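PDB 3ER6: putative transcriptional regulator protein from Vibrio parahaemolyticus, which probably regulates transcription by sequence-specific DNA binding, the crystallised piece being its DJ-1/PfpI-family domain rather than the AraC-type helix-turn-helix part. Local coordinates for residues G18-S23 and I80-D85; E36-Q41 and K186-L191; D85-L90 and A139-E144; A96-I101 and V121-L126; N162-S167 and L177-E182. The protein carries 1 engineered substitution. All blocks are in the same frame, centred on the assembly; numbering follows the deposited sequence.

The five contacts lie round the largely parallel sheet of the DJ-1/PfpI domain; contact 5 joins one of its strands to a helix, the others join loops or helices to one another. In contact 1, Ser-82 bonds to Asp-115 just past strand 110-114, at the turn where many relatives carry a nucleophile elbow; no active site is established here. Contact 3 shares Asp-85 with contact 1, their centres about 14 Å apart. Contact 4 touches both through Val-121 and Lys-123, and Val-121 also reaches contact 5. Contact 2 is remote from contact 3 (centres about 37 Å apart) but touches contact 5 (about 16 Å) through the salt bridge between Arg-189 and Glu-181.

Contact 1. Residues G18-S23 and I80-D85; sequences GRYFAS and IGSIGD
Tyr-20 and Ser-82 press together at their first carbons: Tyr-20 CB lies 3.5 Å from Ser-82 CB and 3.4 Å from Ser-82 OG. Farther out, Tyr-20 CD2 comes to 3.7 Å from Gly-84 CA, the ring meeting this backbone obliquely. Glycine suits the spot, since it accepts a positive phi (65°) and brings bare backbone up to the ring. The serine hydroxyl holds the loop in shape as an ST turn, with Gly-84 N donating to Ser-82 OG at 3.0 Å, and that oxygen also bonds to Asp-115 and Thr-116. On the looser side water takes over. Water 2 accepts from Ser-82 N and donates to Tyr-20 O (3.0 Å) and Ser-23 OG (2.7 Å). The phenol leaves this loop altogether, its OH bonding to Thr-33 of the second subunit. The pairing of the two loops therefore probably depends on shape and bridging water, while the hydroxyls of Tyr-20 and Ser-82 fix each loop to other parts of the dimer.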
# COMPACT_ATOMS: atom_id res chain seq x y z
N GLY A 18 9.81 -0.28 -8.86
CA GLY A 18 9.90 -0.67 -7.47
C GLY A 18 10.06 0.53 -6.53
O GLY A 18 9.96 0.40 -5.34
N ARG A 19 10.28 1.71 -7.07
CA ARG A 19 10.29 2.91 -6.23
C ARG A 19 8.92 3.22 -5.63
O ARG A 19 8.83 3.77 -4.52
CB ARG A 19 10.79 4.11 -7.05
CG ARG A 19 12.25 3.98 -7.66
CD ARG A 19 13.37 3.89 -6.57
NE ARG A 19 13.49 2.51 -6.07
CZ ARG A 19 14.16 2.18 -4.96
NH1 ARG A 19 14.19 0.93 -4.57
NH2 ARG A 19 14.76 3.11 -4.23
N TYR A 20 7.85 2.81 -6.34
CA TYR A 20 6.50 3.15 -5.94
C TYR A 20 5.59 2.04 -6.40
O TYR A 20 4.91 2.16 -7.43
CB TYR A 20 6.08 4.49 -6.61
CG TYR A 20 6.89 5.64 -6.04
CD1 TYR A 20 6.67 6.08 -4.73
CD2 TYR A 20 7.90 6.26 -6.79
CE1 TYR A 20 7.44 7.17 -4.19
CE2 TYR A 20 8.70 7.28 -6.26
CZ TYR A 20 8.46 7.74 -5.00
OH TYR A 20 9.24 8.78 -4.51
N PHE A 21 5.67 0.90 -5.73
CA PHE A 21 4.76 -0.22 -6.10
C PHE A 21 3.77 -0.57 -4.99
O PHE A 21 2.84 -1.37 -5.24
CB PHE A 21 5.53 -1.47 -6.56
CG PHE A 21 6.12 -2.29 -5.42
CD1 PHE A 21 5.54 -3.47 -5.01
CD2 PHE A 21 7.29 -1.85 -4.76
CE1 PHE A 21 6.09 -4.23 -3.95
CE2 PHE A 21 7.85 -2.62 -3.73
CZ PHE A 21 7.24 -3.80 -3.31
N ALA A 22 3.92 0.04 -3.80
CA ALA A 22 3.00 -0.31 -2.68
C ALA A 22 1.55 -0.16 -3.04
O ALA A 22 0.74 -1.00 -2.67
CB ALA A 22 3.26 0.53 -1.45
N SER A 23 1.19 0.90 -3.77
CA SER A 23 -0.25 1.06 -4.09
C SER A 23 -0.83 -0.03 -5.03
O SER A 23 -2.06 -0.30 -5.02
CB SER A 23 -0.56 2.48 -4.63
OG SER A 23 0.20 2.76 -5.84
N ILE A 80 -2.81 0.06 -13.72
CA ILE A 80 -1.54 0.61 -14.08
C ILE A 80 -1.07 1.40 -12.89
O ILE A 80 -1.67 2.45 -12.51
CB ILE A 80 -1.66 1.54 -15.30
CG1 ILE A 80 -2.24 0.76 -16.52
CG2 ILE A 80 -0.35 2.25 -15.58
CD1 ILE A 80 -2.63 1.76 -17.65
N GLY A 81 -0.02 0.90 -12.25
CA GLY A 81 0.52 1.62 -11.06
C GLY A 81 1.39 2.85 -11.35
O GLY A 81 1.56 3.28 -12.50
N SER A 82 1.99 3.40 -10.28
CA SER A 82 2.90 4.53 -10.33
C SER A 82 4.06 4.35 -11.30
O SER A 82 4.65 3.26 -11.44
CB SER A 82 3.47 4.80 -8.92
OG SER A 82 4.18 6.02 -8.95
N ILE A 83 4.41 5.45 -11.97
CA ILE A 83 5.63 5.45 -12.75
C ILE A 83 6.69 6.29 -12.10
O ILE A 83 7.74 6.56 -12.71
CB ILE A 83 5.38 5.86 -14.28
CG1 ILE A 83 4.77 7.28 -14.42
CG2 ILE A 83 4.49 4.82 -14.99
CD1 ILE A 83 4.83 7.81 -15.95
N GLY A 84 6.44 6.70 -10.86
CA GLY A 84 7.33 7.66 -10.16
C GLY A 84 7.30 9.03 -10.87
O GLY A 84 6.25 9.49 -11.27
N ASP A 85 8.46 9.63 -11.07
CA ASP A 85 8.51 10.92 -11.72
C ASP A 85 8.40 10.74 -13.21
O ASP A 85 9.31 10.19 -13.86
CB ASP A 85 9.82 11.62 -11.38
CG ASP A 85 9.95 13.01 -12.03
OD1 ASP A 85 9.09 13.48 -12.83
OD2 ASP A 85 10.97 13.63 -11.73
O HOH W 1 4.94 0.95 -10.03
O HOH W 2 1.99 1.81 -7.68

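Contact 2. Residues E36-Q41 and K186-L191; sequences EFAEFQ and KHTRNL
The Phe-37 ring meets Leu-191 obliquely where helix 22-37 ends in a Schellman motif beside helix 186-195, a helix-to-helix contact on the periphery of the DJ-1/PfpI-type domain. The closest approach is Phe-37 CD2 to Leu-191 CB at 3.5 Å, and CE2 of the same ring reaches Leu-191 O at 3.6 Å, so the aromatic touches the CB and carbonyl of the leucine rather than its methyls. Phe-37 carries CG beside its backbone N (chi1 -65°), which swings the ring toward helix 186-195. Next to it, Ala-38 CB meets both branches of Thr-188, OG1 at 3.7 Å and CG2 at 3.8 Å; the small methyl allows the two backbones to approach closely.

Glu-39 takes a positive phi (49°), and its N bonds back to Glu-36 O, so the chain turns away just past Ala-38. Helix 173-184 adjoins both segments: Phe-184 touches Ala-38 and meets the ring of Phe-40, while Val-180 packs on Thr-188. Threonine suits its position by offering a methyl and a hydroxyl at once. Water 3 joins the helices, donating to Phe-37 O at 2.7 Å and sharing a hydrogen bond with Thr-188 OG1 at 2.7 Å.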
# COMPACT_ATOMS: atom_id res chain seq x y z
N GLU A 36 -13.07 -12.46 -1.11
CA GLU A 36 -13.33 -13.36 0.03
C GLU A 36 -14.63 -12.98 0.73
O GLU A 36 -15.47 -13.87 1.03
CB GLU A 36 -12.17 -13.38 1.05
CG GLU A 36 -12.54 -14.21 2.32
CD GLU A 36 -11.55 -14.06 3.47
OE1 GLU A 36 -10.68 -13.15 3.40
OE2 GLU A 36 -11.66 -14.85 4.45
N PHE A 37 -14.91 -11.70 0.95
CA PHE A 37 -16.20 -11.34 1.52
C PHE A 37 -17.38 -11.79 0.64
O PHE A 37 -18.47 -12.10 1.18
CB PHE A 37 -16.43 -9.84 1.65
CG PHE A 37 -15.50 -9.13 2.61
CD1 PHE A 37 -15.01 -9.75 3.74
CD2 PHE A 37 -15.18 -7.80 2.38
CE1 PHE A 37 -14.17 -9.06 4.61
CE2 PHE A 37 -14.34 -7.11 3.25
CZ PHE A 37 -13.82 -7.75 4.35
N ALA A 38 -17.18 -11.78 -0.68
CA ALA A 38 -18.22 -12.19 -1.62
C ALA A 38 -18.30 -13.71 -1.75
O ALA A 38 -19.14 -14.21 -2.47
CB ALA A 38 -17.96 -11.57 -3.02
N GLU A 39 -17.40 -14.42 -1.08
CA GLU A 39 -17.22 -15.85 -1.23
C GLU A 39 -17.12 -16.26 -2.70
O GLU A 39 -17.70 -17.29 -3.15
CB GLU A 39 -18.32 -16.63 -0.50
CG GLU A 39 -18.39 -16.31 0.96
CD GLU A 39 -19.56 -17.04 1.65
OE1 GLU A 39 -19.30 -18.06 2.25
OE2 GLU A 39 -20.75 -16.64 1.52
N PHE A 40 -16.36 -15.46 -3.44
CA PHE A 40 -16.18 -15.71 -4.86
C PHE A 40 -14.91 -16.49 -5.10
O PHE A 40 -13.83 -16.08 -4.68
CB PHE A 40 -16.08 -14.40 -5.59
CG PHE A 40 -15.93 -14.55 -7.06
CD1 PHE A 40 -17.01 -15.03 -7.83
CD2 PHE A 40 -14.77 -14.15 -7.69
CE1 PHE A 40 -16.87 -15.15 -9.23
CE2 PHE A 40 -14.62 -14.26 -9.10
CZ PHE A 40 -15.66 -14.77 -9.86
N GLN A 41 -15.02 -17.58 -5.84
CA GLN A 41 -13.95 -18.53 -5.94
C GLN A 41 -13.08 -18.39 -7.21
O GLN A 41 -12.02 -19.00 -7.30
CB GLN A 41 -14.54 -19.95 -5.92
CG GLN A 41 -13.79 -20.88 -5.05
CD GLN A 41 -13.90 -20.52 -3.57
OE1 GLN A 41 -13.17 -21.07 -2.74
NE2 GLN A 41 -14.81 -19.60 -3.23
N LYS A 186 -23.57 -4.51 -3.53
CA LYS A 186 -23.53 -3.49 -2.49
C LYS A 186 -23.00 -3.95 -1.15
O LYS A 186 -22.19 -3.26 -0.49
CB LYS A 186 -24.91 -2.85 -2.28
CG LYS A 186 -25.13 -1.61 -3.11
CD LYS A 186 -26.44 -0.85 -2.74
CE LYS A 186 -27.69 -1.54 -3.37
NZ LYS A 186 -27.81 -1.23 -4.84
N HIS A 187 -23.46 -5.11 -0.71
CA HIS A 187 -23.08 -5.58 0.62
C HIS A 187 -21.58 -5.81 0.66
O HIS A 187 -20.91 -5.46 1.64
CB HIS A 187 -23.84 -6.91 0.92
CG HIS A 187 -25.17 -6.70 1.59
ND1 HIS A 187 -25.39 -5.71 2.52
CD2 HIS A 187 -26.36 -7.33 1.42
CE1 HIS A 187 -26.65 -5.72 2.89
NE2 HIS A 187 -27.26 -6.73 2.27
N THR A 188 -21.05 -6.48 -0.37
CA THR A 188 -19.58 -6.69 -0.49
C THR A 188 -18.81 -5.35 -0.48
O THR A 188 -17.79 -5.19 0.22
CB THR A 188 -19.25 -7.54 -1.73
OG1 THR A 188 -20.01 -8.76 -1.68
CG2 THR A 188 -17.72 -7.94 -1.84
N ARG A 189 -19.31 -4.37 -1.23
CA ARG A 189 -18.72 -3.05 -1.21
C ARG A 189 -18.79 -2.50 0.20
O ARG A 189 -17.82 -1.90 0.70
CB ARG A 189 -19.43 -2.11 -2.19
CG ARG A 189 -18.81 -0.70 -2.21
CD ARG A 189 -19.89 0.42 -2.03
NE ARG A 189 -19.25 1.75 -2.04
CZ ARG A 189 -18.92 2.44 -3.16
NH1 ARG A 189 -19.19 1.99 -4.37
NH2 ARG A 189 -18.32 3.62 -3.05
N ASN A 190 -19.92 -2.66 0.87
CA ASN A 190 -20.07 -2.02 2.21
C ASN A 190 -19.15 -2.73 3.18
O ASN A 190 -18.57 -2.08 4.04
CB ASN A 190 -21.53 -2.08 2.73
CG ASN A 190 -22.47 -1.17 1.96
OD1 ASN A 190 -22.03 -0.31 1.18
ND2 ASN A 190 -23.78 -1.40 2.10
N LEU A 191 -18.99 -4.06 3.05
CA LEU A 191 -18.04 -4.81 3.91
C LEU A 191 -16.63 -4.33 3.65
O LEU A 191 -15.85 -4.10 4.59
CB LEU A 191 -18.14 -6.34 3.66
CG LEU A 191 -19.37 -7.02 4.33
CD1 LEU A 191 -19.84 -8.22 3.58
CD2 LEU A 191 -19.11 -7.34 5.83
O HOH W 3 -20.22 -10.03 0.72

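Contact 3. Residues D85-L90 and A139-E144; sequences DPLESL and AHLFGE
Leu-141 reaches from helix 136-145 with its two methyls divided between the residues that start helix 86-89. The contact is mainly apolar. Leu-141 CD1 meets Leu-87 CD1 methyl to methyl at 3.6 Å, while Leu-141 CD2 settles on the proline ring, 3.9 Å from Pro-86 CD and about as near to its CB and CG. With CG opposite the backbone N (chi1 -180°), the leucine's fork is directed at helix 86-89, one methyl to each neighbour.

The polar part belongs to one segment. Asp-85 is the N-cap: its OD1 accepts from Leu-87 N at 2.9 Å, the donor arriving well above the carboxylate plane, 53° out of it. Proline fits the first helical turn, where no backbone N-H is required of it, and aspartate fits the cap. Leu-141 CD2 also brushes that capping oxygen.

Phe-138 lies on Asp-85 and Pro-86, and Phe-119 touches Pro-86, so the start of helix 86-89 packs against both helix 136-145 and helix 117-124, which meet each other through Leu-141 and Phe-119.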
# COMPACT_ATOMS: atom_id res chain seq x y z
N ASP A 85 8.46 9.63 -11.07
CA ASP A 85 8.51 10.92 -11.72
C ASP A 85 8.40 10.74 -13.21
O ASP A 85 9.31 10.19 -13.86
CB ASP A 85 9.82 11.62 -11.38
CG ASP A 85 9.95 13.01 -12.03
OD1 ASP A 85 9.09 13.48 -12.83
OD2 ASP A 85 10.97 13.63 -11.73
N PRO A 86 7.29 11.22 -13.77
CA PRO A 86 7.02 10.99 -15.20
C PRO A 86 8.11 11.58 -16.09
O PRO A 86 8.36 11.09 -17.20
CB PRO A 86 5.67 11.65 -15.44
CG PRO A 86 5.00 11.66 -14.03
CD PRO A 86 6.18 11.88 -13.07
N LEU A 87 8.77 12.62 -15.59
CA LEU A 87 9.74 13.33 -16.42
C LEU A 87 10.89 12.36 -16.63
O LEU A 87 11.54 12.35 -17.67
CB LEU A 87 10.21 14.58 -15.67
CG LEU A 87 10.52 15.79 -16.54
CD1 LEU A 87 9.39 16.02 -17.56
CD2 LEU A 87 10.75 17.00 -15.66
N GLU A 88 11.14 11.54 -15.63
CA GLU A 88 12.15 10.48 -15.67
C GLU A 88 11.70 9.31 -16.57
O GLU A 88 12.43 8.85 -17.47
CB GLU A 88 12.27 9.95 -14.26
CG GLU A 88 13.61 9.39 -13.89
CD GLU A 88 14.10 8.34 -14.87
OE1 GLU A 88 13.27 7.73 -15.57
OE2 GLU A 88 15.35 8.11 -14.92
N SER A 89 10.47 8.84 -16.37
CA SER A 89 10.13 7.49 -16.82
C SER A 89 9.25 7.43 -18.03
O SER A 89 9.22 6.43 -18.74
CB SER A 89 9.43 6.78 -15.67
OG SER A 89 8.25 7.49 -15.33
N LEU A 90 8.42 8.43 -18.21
CA LEU A 90 7.26 8.26 -19.14
C LEU A 90 7.74 7.88 -20.55
O LEU A 90 7.13 7.02 -21.22
CB LEU A 90 6.39 9.54 -19.20
CG LEU A 90 5.11 9.45 -20.06
CD1 LEU A 90 4.12 8.38 -19.57
CD2 LEU A 90 4.40 10.82 -20.13
N ALA A 139 0.67 17.81 -10.26
CA ALA A 139 -0.35 18.47 -11.09
C ALA A 139 0.24 19.47 -12.09
O ALA A 139 -0.24 19.58 -13.25
CB ALA A 139 -1.42 19.18 -10.23
N HIS A 140 1.27 20.21 -11.66
CA HIS A 140 1.92 21.14 -12.60
C HIS A 140 2.47 20.41 -13.84
O HIS A 140 2.22 20.79 -14.97
CB HIS A 140 3.05 21.91 -11.92
CG HIS A 140 3.73 22.86 -12.85
ND1 HIS A 140 3.16 24.06 -13.23
CD2 HIS A 140 4.89 22.76 -13.54
CE1 HIS A 140 3.96 24.67 -14.09
NE2 HIS A 140 5.02 23.90 -14.29
N LEU A 141 3.24 19.35 -13.60
CA LEU A 141 3.82 18.59 -14.70
C LEU A 141 2.74 18.04 -15.62
O LEU A 141 2.86 18.16 -16.85
CB LEU A 141 4.73 17.47 -14.17
CG LEU A 141 5.42 16.59 -15.23
CD1 LEU A 141 6.37 17.41 -16.12
CD2 LEU A 141 6.21 15.47 -14.55
N PHE A 142 1.69 17.46 -15.05
CA PHE A 142 0.57 16.97 -15.87
C PHE A 142 0.06 18.12 -16.76
O PHE A 142 -0.23 17.93 -17.95
CB PHE A 142 -0.57 16.49 -15.01
CG PHE A 142 -1.58 15.69 -15.76
CD1 PHE A 142 -1.44 14.31 -15.86
CD2 PHE A 142 -2.67 16.31 -16.38
CE1 PHE A 142 -2.36 13.56 -16.57
CE2 PHE A 142 -3.61 15.56 -17.07
CZ PHE A 142 -3.43 14.16 -17.17
N GLY A 143 -0.07 19.31 -16.18
CA GLY A 143 -0.46 20.49 -16.98
C GLY A 143 0.51 20.84 -18.10
O GLY A 143 0.09 21.23 -19.18
N GLU A 144 1.81 20.70 -17.86
CA GLU A 144 2.81 20.94 -18.90
C GLU A 144 2.74 19.91 -20.02
O GLU A 144 2.76 20.26 -21.20
CB GLU A 144 4.21 20.94 -18.28
CG GLU A 144 4.37 21.98 -17.17
CD GLU A 144 4.08 23.43 -17.65
OE1 GLU A 144 5.07 24.15 -17.92
OE2 GLU A 144 2.90 23.86 -17.74

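Contact 4. Residues A96-I101 and V121-L126; sequences ALFDWI and VAKAGL
Lys-123 runs its hydrocarbon chain past the outer end of the Phe-98 ring. Its CB starts 4.0 Å from Phe-98 CE1, and CG keeps a similar distance from the same carbon. CD makes the closest approach, 3.4 Å to Phe-98 CZ, and CE stays beside that atom, 3.9 Å from CZ. CG points away from the backbone N (chi1 -175°) and the chain stays extended until its last bond, where it bends. NZ ends 5.7 Å from the ring centroid, at most a weak cation-pi attraction. Long and flexible, lysine can run its methylenes along an aromatic.

Ala-124 CB meets the ring at its edge, 4.1 Å from Phe-98 CD1. One turn along, Ile-101 CG2 touches Leu-126 CD1 at 3.8 Å. Leu-126 is brought there by the Schellman motif at Gly-125, whose positive phi (71°) ends helix 117-124.

Beneath lies the central sheet: Ile-101 of helix 95-106 packs on strand 77-80, Val-121 of helix 117-124 on strands 77-80, 110-114 and 163-166, and Leu-126, just past that helix, on the last two.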
# COMPACT_ATOMS: atom_id res chain seq x y z
N ALA A 96 5.65 -1.21 -27.08
CA ALA A 96 4.82 -2.41 -27.15
C ALA A 96 3.88 -2.51 -25.94
O ALA A 96 2.78 -3.08 -26.04
CB ALA A 96 5.66 -3.64 -27.27
N LEU A 97 4.32 -1.95 -24.82
CA LEU A 97 3.48 -1.95 -23.61
C LEU A 97 2.35 -0.92 -23.79
O LEU A 97 1.21 -1.21 -23.41
CB LEU A 97 4.33 -1.63 -22.39
CG LEU A 97 3.89 -2.03 -20.99
CD1 LEU A 97 3.49 -3.56 -20.82
CD2 LEU A 97 5.04 -1.73 -20.07
N PHE A 98 2.65 0.26 -24.35
CA PHE A 98 1.56 1.16 -24.75
C PHE A 98 0.59 0.49 -25.71
O PHE A 98 -0.60 0.71 -25.62
CB PHE A 98 2.09 2.47 -25.37
CG PHE A 98 2.47 3.49 -24.37
CD1 PHE A 98 1.49 4.17 -23.66
CD2 PHE A 98 3.80 3.75 -24.11
CE1 PHE A 98 1.84 5.14 -22.71
CE2 PHE A 98 4.16 4.70 -23.16
CZ PHE A 98 3.17 5.41 -22.45
N ASP A 99 1.10 -0.30 -26.67
CA ASP A 99 0.21 -0.95 -27.61
C ASP A 99 -0.69 -1.91 -26.86
O ASP A 99 -1.86 -2.00 -27.12
CB ASP A 99 0.97 -1.72 -28.71
CG ASP A 99 1.75 -0.80 -29.66
OD1 ASP A 99 1.42 0.40 -29.73
OD2 ASP A 99 2.72 -1.28 -30.32
N TRP A 100 -0.12 -2.64 -25.90
CA TRP A 100 -0.88 -3.63 -25.13
C TRP A 100 -2.02 -2.97 -24.28
O TRP A 100 -3.15 -3.43 -24.29
CB TRP A 100 0.14 -4.40 -24.26
CG TRP A 100 -0.41 -5.42 -23.33
CD1 TRP A 100 -0.92 -6.66 -23.66
CD2 TRP A 100 -0.36 -5.37 -21.90
NE1 TRP A 100 -1.24 -7.35 -22.52
CE2 TRP A 100 -0.92 -6.57 -21.43
CE3 TRP A 100 0.02 -4.38 -20.99
CZ2 TRP A 100 -1.09 -6.83 -20.07
CZ3 TRP A 100 -0.12 -4.64 -19.61
CH2 TRP A 100 -0.68 -5.88 -19.16
N ILE A 101 -1.74 -1.85 -23.64
CA ILE A 101 -2.74 -1.09 -22.88
C ILE A 101 -3.83 -0.55 -23.80
O ILE A 101 -5.04 -0.62 -23.51
CB ILE A 101 -2.03 0.06 -22.14
CG1 ILE A 101 -1.10 -0.52 -21.04
CG2 ILE A 101 -3.06 1.11 -21.57
CD1 ILE A 101 -0.09 0.52 -20.46
N VAL A 121 -2.17 6.58 -18.88
CA VAL A 121 -3.46 6.58 -19.60
C VAL A 121 -3.65 7.94 -20.38
O VAL A 121 -4.22 7.94 -21.48
CB VAL A 121 -4.69 6.28 -18.68
CG1 VAL A 121 -4.54 4.92 -18.05
CG2 VAL A 121 -4.82 7.33 -17.64
N ALA A 122 -3.15 9.06 -19.84
CA ALA A 122 -3.20 10.35 -20.59
C ALA A 122 -2.46 10.21 -21.91
O ALA A 122 -3.05 10.46 -22.97
CB ALA A 122 -2.64 11.53 -19.76
N LYS A 123 -1.20 9.81 -21.83
CA LYS A 123 -0.38 9.59 -23.01
C LYS A 123 -1.03 8.64 -24.03
O LYS A 123 -0.98 8.88 -25.22
CB LYS A 123 1.00 9.05 -22.62
CG LYS A 123 1.93 8.92 -23.81
CD LYS A 123 3.34 8.66 -23.32
CE LYS A 123 4.32 8.61 -24.45
NZ LYS A 123 3.91 9.59 -25.53
N ALA A 124 -1.65 7.58 -23.56
CA ALA A 124 -2.23 6.60 -24.42
C ALA A 124 -3.58 7.06 -25.03
O ALA A 124 -4.09 6.37 -25.84
CB ALA A 124 -2.41 5.28 -23.68
N GLY A 125 -4.11 8.22 -24.64
CA GLY A 125 -5.37 8.70 -25.20
C GLY A 125 -6.62 7.95 -24.77
O GLY A 125 -7.66 8.04 -25.43
N LEU A 126 -6.56 7.23 -23.64
CA LEU A 126 -7.72 6.43 -23.20
C LEU A 126 -8.94 7.23 -22.71
O LEU A 126 -10.05 6.71 -22.68
CB LEU A 126 -7.35 5.43 -22.10
CG LEU A 126 -6.11 4.56 -22.38
CD1 LEU A 126 -6.00 3.47 -21.26
CD2 LEU A 126 -6.14 3.90 -23.81

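Contact 5. Residues N162-S167 and L177-E182; sequences NVYLSS and LEIVEE
Tyr-164, Ile-179 and Glu-182 make a mixed aromatic and polar contact between strand 163-166 of the central sheet and helix 173-184, which follows it in the chain and packs against it with the two axes 11.2 Å apart. The tyrosine spans this layer. Ile-179 CD1 sits over one face of its ring, 3.7 Å from the centroid in a CH-pi contact, displaced toward the rim, where Tyr-164 CE1 and CZ are each 3.5 Å from it. Isoleucine suits the place: its side chain bends at CG1 (chi2 -58°) and so presents a slim methyl to the ring. Glu-178 CG lies at the ring edge, 4.4 Å from Tyr-164 CE1.

Tyr-164 OH donates to Glu-182 OE2 at 2.5 Å, a short bond made on the syn side of the carboxylate and only 16° out of its plane. Ring and carboxylate planes are turned 35° apart. Glutamate has the length to reach from the helix to the phenol, its chain being extended beyond CG.

Outside the two segments, Lys-110 completes the group: its NZ bonds to Tyr-164 OH and Asn-162 OD1 and pairs with Glu-182 OE1. The phenol is thereby held by two partners. The lysine charge probably favours the ionised carboxylate and, by bonding the phenol oxygen, may make the tyrosine hydroxyl a stronger donor, consistent with its short bond to Glu-182.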
# COMPACT_ATOMS: atom_id res chain seq x y z
N ASN A 162 -14.83 3.23 -19.34
CA ASN A 162 -14.21 2.14 -18.58
C ASN A 162 -12.86 2.46 -18.02
O ASN A 162 -12.10 1.53 -17.69
CB ASN A 162 -14.10 0.89 -19.43
CG ASN A 162 -15.26 0.01 -19.23
OD1 ASN A 162 -15.61 -0.33 -18.08
ND2 ASN A 162 -15.91 -0.34 -20.32
N VAL A 163 -12.54 3.74 -17.94
CA VAL A 163 -11.25 4.17 -17.42
C VAL A 163 -11.49 4.79 -16.04
O VAL A 163 -12.30 5.72 -15.89
CB VAL A 163 -10.54 5.20 -18.38
CG1 VAL A 163 -9.17 5.63 -17.82
CG2 VAL A 163 -10.43 4.63 -19.79
N TYR A 164 -10.78 4.30 -15.04
CA TYR A 164 -10.92 4.75 -13.65
C TYR A 164 -9.61 5.37 -13.21
O TYR A 164 -8.57 4.71 -13.26
CB TYR A 164 -11.20 3.53 -12.72
CG TYR A 164 -12.45 2.78 -13.05
CD1 TYR A 164 -13.57 2.85 -12.20
CD2 TYR A 164 -12.52 1.98 -14.19
CE1 TYR A 164 -14.73 2.14 -12.47
CE2 TYR A 164 -13.71 1.27 -14.51
CZ TYR A 164 -14.80 1.39 -13.65
OH TYR A 164 -15.95 0.72 -13.95
N LEU A 165 -9.66 6.61 -12.77
CA LEU A 165 -8.51 7.32 -12.33
C LEU A 165 -8.57 7.60 -10.82
O LEU A 165 -9.59 8.11 -10.29
CB LEU A 165 -8.38 8.70 -13.04
CG LEU A 165 -8.44 8.79 -14.58
CD1 LEU A 165 -8.23 10.27 -15.00
CD2 LEU A 165 -7.39 7.87 -15.25
N SER A 166 -7.47 7.32 -10.12
CA SER A 166 -7.41 7.59 -8.69
C SER A 166 -6.00 8.23 -8.36
O SER A 166 -4.98 7.54 -8.42
CB SER A 166 -7.67 6.32 -7.87
OG SER A 166 -7.46 6.62 -6.47
N SER A 167 -5.97 9.53 -8.07
CA SER A 167 -4.72 10.28 -7.78
C SER A 167 -3.85 9.64 -6.69
O SER A 167 -2.65 9.50 -6.83
CB SER A 167 -5.04 11.71 -7.32
OG SER A 167 -5.57 12.43 -8.40
N LEU A 177 -13.58 0.39 -4.37
CA LEU A 177 -14.94 0.02 -3.93
C LEU A 177 -15.97 0.11 -5.05
O LEU A 177 -16.91 -0.68 -5.10
CB LEU A 177 -15.41 0.87 -2.74
CG LEU A 177 -14.57 0.68 -1.48
CD1 LEU A 177 -15.10 1.63 -0.43
CD2 LEU A 177 -14.59 -0.79 -0.99
N GLU A 178 -15.78 1.05 -5.95
CA GLU A 178 -16.63 1.13 -7.10
C GLU A 178 -16.55 -0.15 -7.89
O GLU A 178 -17.58 -0.74 -8.18
CB GLU A 178 -16.26 2.33 -7.96
CG GLU A 178 -17.31 2.65 -8.99
CD GLU A 178 -18.66 3.04 -8.36
OE1 GLU A 178 -19.67 2.60 -8.94
OE2 GLU A 178 -18.72 3.76 -7.31
N ILE A 179 -15.34 -0.60 -8.18
CA ILE A 179 -15.13 -1.83 -8.93
C ILE A 179 -15.69 -3.01 -8.13
O ILE A 179 -16.39 -3.89 -8.69
CB ILE A 179 -13.62 -2.02 -9.18
CG1 ILE A 179 -13.07 -0.98 -10.17
CG2 ILE A 179 -13.29 -3.44 -9.61
CD1 ILE A 179 -13.75 -1.03 -11.39
N VAL A 180 -15.44 -3.03 -6.81
CA VAL A 180 -16.05 -4.05 -5.96
C VAL A 180 -17.58 -4.06 -6.09
O VAL A 180 -18.15 -5.12 -6.24
CB VAL A 180 -15.66 -3.93 -4.45
CG1 VAL A 180 -16.49 -4.93 -3.58
CG2 VAL A 180 -14.20 -4.24 -4.33
N GLU A 181 -18.23 -2.90 -6.06
CA GLU A 181 -19.69 -2.92 -6.14
C GLU A 181 -20.16 -3.45 -7.52
O GLU A 181 -21.07 -4.25 -7.60
CB GLU A 181 -20.27 -1.53 -5.86
CG GLU A 181 -21.74 -1.55 -5.93
CD GLU A 181 -22.37 -0.25 -5.48
OE1 GLU A 181 -21.67 0.58 -4.86
OE2 GLU A 181 -23.56 -0.09 -5.76
N GLU A 182 -19.48 -3.04 -8.57
CA GLU A 182 -19.78 -3.53 -9.93
C GLU A 182 -19.76 -5.03 -10.06
O GLU A 182 -20.68 -5.59 -10.67
CB GLU A 182 -18.81 -2.94 -10.94
CG GLU A 182 -19.07 -1.48 -11.11
CD GLU A 182 -18.38 -0.89 -12.33
OE1 GLU A 182 -18.62 -1.42 -13.46
OE2 GLU A 182 -17.62 0.11 -12.13